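Local coordinates for protein fucose-binding lectin (Kordia periserrulae, PDB 6HTN) that probably binds fucosylated glycans as a beta-propeller lectin, holding methyl alpha-L-fucopyranoside in pockets between neighbouring blades, at residues 113-127 with 130-144. Numbering follows the deposited sequence. Where two conformers were deposited one is given.
Sequences QIHIRVYAYNQDNVQ and YCWDGSKWYVGAYTE. With MFU (methyl alpha-L-fucopyranoside), chain I; MFU (methyl alpha-L-fucopyranoside), chain H.
Arg117 reaches diagonally to Asp133 across the antiparallel hairpin of strands 114-121 and 127-132, the two middle strands of a four-stranded beta-propeller blade. Ile116 and Val118 form hydrogen-bonded pairs with Trp132 and Tyr130, while Arg117 and Cys131 make the non-hydrogen-bonded pair between them, on the opposite face of the sheet.

Followed outward from CB, Arg117 turns CG anti to the carbonyl carbon (chi1 -60°), near O4 of the chain I fucoside; the bend at chi2 brings Arg117 CD closer still, 3.4 Å from that O4. Arg117 CD also lies 3.5 Å from Cys131 SG, a polarisable sulfur on a short side chain, which lies over one guanidinium face. Arg117 NE donates to the sugar's O4 (2.9 Å), and NH2 to its O5. The remaining hydrogens turn to protein: NH1 bonds to Ile116 O and Asp133 OD1, whereas Arg117 NH2, 2.9 Å from Asp133 OD1, completes the salt bridge on the syn lone pair. Arginine suits this place because one flat group serves sugar and carboxylate together.

Aspartate fits because OD1 alone takes three N-H donors. The flat His115 ring offers ND1 in its own plane, almost straight (171°) but from above the carboxylate plane. Tyr138 OH donates to OD2, so His115 and the pocket residue Tyr138 fix the carboxylate, a second-shell group that positions Arg117.

On the other face, the broad indole of Trp132 lies beneath the chain H fucoside, with C4 over its centre. Trp137 NE1 donates to that sugar's O3 (2.9 Å), and branched Ile116 and Val118 each present a methyl, CG2, to Trp137 CH2.

Farther along, the edge of Tyr119 points at the face of Tyr142 in a T-shaped stack. The Tyr142 ring is nearly coplanar with the Gln127 amide (4°), and Tyr142 OH donates to Gln127 OE1 at 2.6 Å.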
# COMPACT_ATOMS: atom_id res chain seq x y z
N GLN A 113 -3.59 4.50 35.81
CA GLN A 113 -2.41 4.16 34.96
C GLN A 113 -2.93 3.82 33.56
O GLN A 113 -3.80 2.96 33.43
CB GLN A 113 -1.62 2.98 35.53
CG GLN A 113 -0.51 2.47 34.63
CD GLN A 113 0.54 3.51 34.35
OE1 GLN A 113 1.22 3.97 35.25
NE2 GLN A 113 0.75 3.86 33.08
N ILE A 114 -2.39 4.51 32.57
CA ILE A 114 -2.73 4.18 31.15
C ILE A 114 -2.02 2.89 30.75
O ILE A 114 -0.87 2.65 31.10
CB ILE A 114 -2.37 5.38 30.24
CG1 ILE A 114 -3.00 5.21 28.85
CG2 ILE A 114 -0.89 5.58 30.16
CD1 ILE A 114 -4.46 5.23 28.82
N HIS A 115 -2.71 2.12 29.93
CA HIS A 115 -2.19 0.93 29.24
C HIS A 115 -2.40 1.16 27.75
O HIS A 115 -3.52 1.57 27.37
CB HIS A 115 -2.96 -0.31 29.68
CG HIS A 115 -2.83 -0.55 31.14
ND1 HIS A 115 -1.83 -1.32 31.66
CD2 HIS A 115 -3.52 -0.04 32.18
CE1 HIS A 115 -1.93 -1.32 33.00
NE2 HIS A 115 -2.93 -0.54 33.32
N ILE A 116 -1.35 0.93 26.97
CA ILE A 116 -1.43 1.11 25.50
C ILE A 116 -1.01 -0.16 24.81
O ILE A 116 -0.08 -0.83 25.27
CB ILE A 116 -0.55 2.30 25.07
CG1 ILE A 116 -0.79 3.56 25.91
CG2 ILE A 116 -0.73 2.57 23.56
CD1 ILE A 116 0.25 4.61 25.68
N ARG A 117 -1.70 -0.48 23.73
CA ARG A 117 -1.31 -1.60 22.86
C ARG A 117 -1.22 -1.07 21.42
O ARG A 117 -2.18 -0.43 20.94
CB ARG A 117 -2.34 -2.73 22.99
CG ARG A 117 -2.48 -3.29 24.40
CD ARG A 117 -1.22 -4.02 24.83
NE ARG A 117 -1.37 -4.66 26.14
CZ ARG A 117 -1.03 -4.07 27.30
NH1 ARG A 117 -0.61 -2.80 27.34
NH2 ARG A 117 -1.17 -4.74 28.44
N VAL A 118 -0.10 -1.36 20.78
CA VAL A 118 0.19 -0.89 19.41
C VAL A 118 0.45 -2.14 18.56
O VAL A 118 1.17 -3.04 19.02
CB VAL A 118 1.43 0.00 19.40
CG1 VAL A 118 1.78 0.41 17.98
CG2 VAL A 118 1.19 1.24 20.26
N TYR A 119 -0.12 -2.20 17.36
CA TYR A 119 -0.03 -3.40 16.50
C TYR A 119 0.52 -2.98 15.14
O TYR A 119 0.02 -2.01 14.56
CB TYR A 119 -1.40 -4.04 16.33
CG TYR A 119 -2.01 -4.44 17.64
CD1 TYR A 119 -2.69 -3.51 18.41
CD2 TYR A 119 -1.89 -5.75 18.15
CE1 TYR A 119 -3.22 -3.83 19.65
CE2 TYR A 119 -2.43 -6.08 19.36
CZ TYR A 119 -3.07 -5.12 20.11
OH TYR A 119 -3.56 -5.38 21.37
N ALA A 120 1.51 -3.72 14.66
CA ALA A 120 2.03 -3.48 13.30
C ALA A 120 2.77 -4.70 12.84
O ALA A 120 3.45 -5.39 13.63
CB ALA A 120 2.97 -2.28 13.29
N TYR A 121 2.78 -4.92 11.52
CA TYR A 121 3.71 -5.91 10.96
C TYR A 121 5.15 -5.45 11.16
O TYR A 121 5.42 -4.26 11.05
CB TYR A 121 3.42 -6.12 9.48
CG TYR A 121 2.27 -7.06 9.18
CD1 TYR A 121 2.49 -8.42 9.08
CD2 TYR A 121 0.99 -6.59 8.99
CE1 TYR A 121 1.48 -9.29 8.73
CE2 TYR A 121 -0.03 -7.45 8.61
CZ TYR A 121 0.21 -8.81 8.51
OH TYR A 121 -0.81 -9.66 8.18
N ASN A 122 6.05 -6.41 11.31
CA ASN A 122 7.49 -6.10 11.36
C ASN A 122 8.17 -6.55 10.06
O ASN A 122 7.48 -6.91 9.07
CB ASN A 122 8.12 -6.64 12.64
CG ASN A 122 8.32 -8.14 12.64
OD1 ASN A 122 8.03 -8.82 11.63
ND2 ASN A 122 8.85 -8.66 13.76
N GLN A 123 9.48 -6.46 10.06
CA GLN A 123 10.26 -6.70 8.84
C GLN A 123 10.15 -8.17 8.39
O GLN A 123 10.41 -8.46 7.22
CB GLN A 123 11.74 -6.31 9.08
CG GLN A 123 12.51 -7.23 10.02
CD GLN A 123 12.32 -7.03 11.51
OE1 GLN A 123 11.43 -6.34 12.02
NE2 GLN A 123 13.29 -7.57 12.25
N ASP A 124 9.83 -9.08 9.31
CA ASP A 124 9.67 -10.51 9.01
C ASP A 124 8.23 -10.86 8.62
O ASP A 124 7.90 -12.06 8.55
CB ASP A 124 10.13 -11.32 10.21
CG ASP A 124 11.62 -11.19 10.48
OD1 ASP A 124 12.40 -11.26 9.55
OD2 ASP A 124 11.97 -11.00 11.67
N ASN A 125 7.38 -9.87 8.38
CA ASN A 125 5.96 -10.08 8.02
C ASN A 125 5.23 -10.82 9.16
O ASN A 125 4.36 -11.66 8.89
CB ASN A 125 5.83 -10.84 6.69
CG ASN A 125 4.37 -10.93 6.24
OD1 ASN A 125 3.67 -9.91 6.33
ND2 ASN A 125 3.94 -12.10 5.78
N VAL A 126 5.56 -10.47 10.39
CA VAL A 126 4.86 -10.96 11.58
C VAL A 126 4.11 -9.79 12.19
O VAL A 126 4.72 -8.73 12.42
CB VAL A 126 5.81 -11.59 12.59
CG1 VAL A 126 5.05 -12.12 13.79
CG2 VAL A 126 6.61 -12.74 11.95
N GLN A 127 2.82 -10.03 12.47
CA GLN A 127 2.04 -9.01 13.19
C GLN A 127 2.50 -9.01 14.65
O GLN A 127 2.43 -10.11 15.31
CB GLN A 127 0.56 -9.35 13.19
CG GLN A 127 -0.12 -9.43 11.85
CD GLN A 127 -1.63 -9.57 11.98
OE1 GLN A 127 -2.16 -9.57 13.09
NE2 GLN A 127 -2.34 -9.67 10.87
N TYR A 130 2.94 -4.33 20.71
CA TYR A 130 3.83 -3.65 21.65
C TYR A 130 2.98 -3.07 22.76
O TYR A 130 1.91 -2.52 22.52
CB TYR A 130 4.65 -2.59 20.91
CG TYR A 130 5.35 -3.14 19.71
CD1 TYR A 130 6.38 -4.04 19.86
CD2 TYR A 130 4.94 -2.81 18.43
CE1 TYR A 130 6.99 -4.61 18.75
CE2 TYR A 130 5.56 -3.38 17.32
CZ TYR A 130 6.57 -4.29 17.48
OH TYR A 130 7.22 -4.86 16.42
N CYS A 131 3.46 -3.30 23.99
CA CYS A 131 2.62 -3.05 25.19
C CYS A 131 3.29 -2.06 26.12
O CYS A 131 4.52 -2.18 26.39
CB CYS A 131 2.45 -4.34 26.00
SG CYS A 131 1.78 -5.71 25.05
N TRP A 132 2.49 -1.13 26.60
CA TRP A 132 2.92 -0.18 27.66
C TRP A 132 1.95 -0.32 28.82
O TRP A 132 0.75 -0.15 28.67
CB TRP A 132 2.92 1.27 27.14
CG TRP A 132 3.27 2.27 28.21
CD1 TRP A 132 2.42 2.98 28.99
CD2 TRP A 132 4.60 2.69 28.53
NE1 TRP A 132 3.12 3.83 29.78
CE2 TRP A 132 4.46 3.66 29.55
CE3 TRP A 132 5.86 2.34 28.08
CZ2 TRP A 132 5.57 4.30 30.10
CZ3 TRP A 132 6.96 2.97 28.61
CH2 TRP A 132 6.81 3.94 29.61
N ASP A 133 2.53 -0.58 30.02
CA ASP A 133 1.71 -0.63 31.26
C ASP A 133 2.30 0.33 32.30
O ASP A 133 1.81 0.29 33.44
CB ASP A 133 1.70 -2.04 31.82
CG ASP A 133 1.07 -3.10 30.90
OD1 ASP A 133 -0.02 -2.85 30.37
OD2 ASP A 133 1.62 -4.24 30.90
N GLY A 134 3.20 1.20 31.89
CA GLY A 134 3.72 2.26 32.77
C GLY A 134 5.20 2.20 33.04
O GLY A 134 5.69 3.15 33.67
N SER A 135 5.93 1.21 32.55
CA SER A 135 7.38 1.09 32.82
C SER A 135 8.20 1.10 31.52
O SER A 135 8.98 2.04 31.29
CB SER A 135 7.62 -0.13 33.69
OG SER A 135 8.99 -0.38 33.87
N LYS A 136 8.11 0.03 30.74
CA LYS A 136 8.89 -0.12 29.49
C LYS A 136 7.95 -0.74 28.45
O LYS A 136 7.05 -1.49 28.83
CB LYS A 136 10.10 -1.04 29.67
N TRP A 137 8.23 -0.47 27.18
CA TRP A 137 7.51 -1.20 26.11
C TRP A 137 8.03 -2.62 26.08
O TRP A 137 9.26 -2.86 26.16
CB TRP A 137 7.72 -0.49 24.78
CG TRP A 137 6.94 0.79 24.72
CD1 TRP A 137 7.41 2.04 25.03
CD2 TRP A 137 5.60 0.97 24.29
NE1 TRP A 137 6.43 2.96 24.84
CE2 TRP A 137 5.29 2.35 24.39
CE3 TRP A 137 4.59 0.10 23.82
CZ2 TRP A 137 4.06 2.87 24.04
CZ3 TRP A 137 3.38 0.61 23.46
CH2 TRP A 137 3.11 1.99 23.56
N TYR A 138 7.12 -3.56 25.88
CA TYR A 138 7.49 -4.98 25.70
C TYR A 138 6.61 -5.59 24.61
O TYR A 138 5.46 -5.14 24.36
CB TYR A 138 7.34 -5.71 27.05
CG TYR A 138 5.95 -5.81 27.60
CD1 TYR A 138 5.14 -6.90 27.32
CD2 TYR A 138 5.44 -4.88 28.49
CE1 TYR A 138 3.86 -7.03 27.83
CE2 TYR A 138 4.17 -4.99 29.03
CZ TYR A 138 3.36 -6.07 28.71
OH TYR A 138 2.09 -6.21 29.19
N VAL A 139 7.12 -6.68 24.05
CA VAL A 139 6.38 -7.42 23.01
C VAL A 139 5.32 -8.27 23.70
O VAL A 139 5.69 -9.06 24.60
CB VAL A 139 7.32 -8.24 22.10
CG1 VAL A 139 6.52 -9.11 21.14
CG2 VAL A 139 8.30 -7.36 21.38
N GLY A 140 4.06 -8.11 23.31
CA GLY A 140 2.93 -8.80 23.93
C GLY A 140 2.74 -10.19 23.41
O GLY A 140 3.44 -10.64 22.43
N ALA A 141 1.76 -10.88 23.99
CA ALA A 141 1.45 -12.28 23.63
C ALA A 141 0.63 -12.37 22.34
O ALA A 141 0.43 -13.48 21.82
CB ALA A 141 0.68 -12.89 24.78
N TYR A 142 0.17 -11.26 21.78
CA TYR A 142 -0.69 -11.31 20.58
C TYR A 142 0.02 -12.08 19.47
O TYR A 142 1.22 -11.84 19.18
CB TYR A 142 -0.97 -9.88 20.06
CG TYR A 142 -1.69 -9.87 18.75
CD1 TYR A 142 -3.07 -9.94 18.68
CD2 TYR A 142 -0.99 -9.81 17.54
CE1 TYR A 142 -3.77 -9.96 17.50
CE2 TYR A 142 -1.68 -9.78 16.35
CZ TYR A 142 -3.06 -9.88 16.30
OH TYR A 142 -3.75 -9.87 15.12
N THR A 143 -0.74 -12.97 18.86
CA THR A 143 -0.41 -13.65 17.58
C THR A 143 -1.62 -13.58 16.69
O THR A 143 -2.76 -13.50 17.15
CB THR A 143 0.01 -15.13 17.78
OG1 THR A 143 -1.09 -15.79 18.41
CG2 THR A 143 1.26 -15.20 18.63
N GLU A 144 -1.35 -13.55 15.38
CA GLU A 144 -2.42 -13.61 14.38
C GLU A 144 -3.09 -14.99 14.43
O GLU A 144 -2.41 -15.95 14.81
CB GLU A 144 -1.72 -13.37 13.06
CG GLU A 144 -2.65 -13.36 11.92
CD GLU A 144 -1.99 -13.12 10.58
OE1 GLU A 144 -0.74 -12.78 10.55
OE2 GLU A 144 -2.76 -13.23 9.56
OXT GLU A 144 -4.27 -15.17 14.16
C1 MFU I . -0.59 -8.33 27.97
C2 MFU I . -0.31 -8.82 26.56
C3 MFU I . -1.57 -9.39 25.93
C4 MFU I . -2.72 -8.50 26.00
C5 MFU I . -2.92 -8.10 27.46
C6 MFU I . -4.04 -7.19 27.70
O1 MFU I . -0.84 -9.59 28.60
O2 MFU I . 0.80 -9.71 26.54
O3 MFU I . -1.24 -9.80 24.57
O4 MFU I . -2.43 -7.21 25.32
O5 MFU I . -1.72 -7.58 28.04
CM MFU I . -0.98 -9.45 30.00
C1 MFU H . 5.30 8.55 27.75
C2 MFU H . 5.85 7.87 26.50
C3 MFU H . 5.54 6.38 26.60
C4 MFU H . 4.06 6.18 26.71
C5 MFU H . 3.57 6.91 28.00
C6 MFU H . 2.08 6.77 28.17
O1 MFU H . 6.09 8.05 28.84
O2 MFU H . 7.25 8.12 26.47
O3 MFU H . 6.12 5.72 25.48
O4 MFU H . 3.34 6.75 25.62
O5 MFU H . 3.90 8.35 27.84
CM MFU H . 5.55 8.61 30.05
O HOH W 1 2.66 5.79 31.92
O HOH W 2 6.25 -4.01 14.08
O HOH W 3 9.40 -6.50 15.96
O HOH W 4 1.61 -12.62 11.97
O HOH W 5 2.95 -12.01 16.99
O HOH W 6 1.37 -13.20 14.64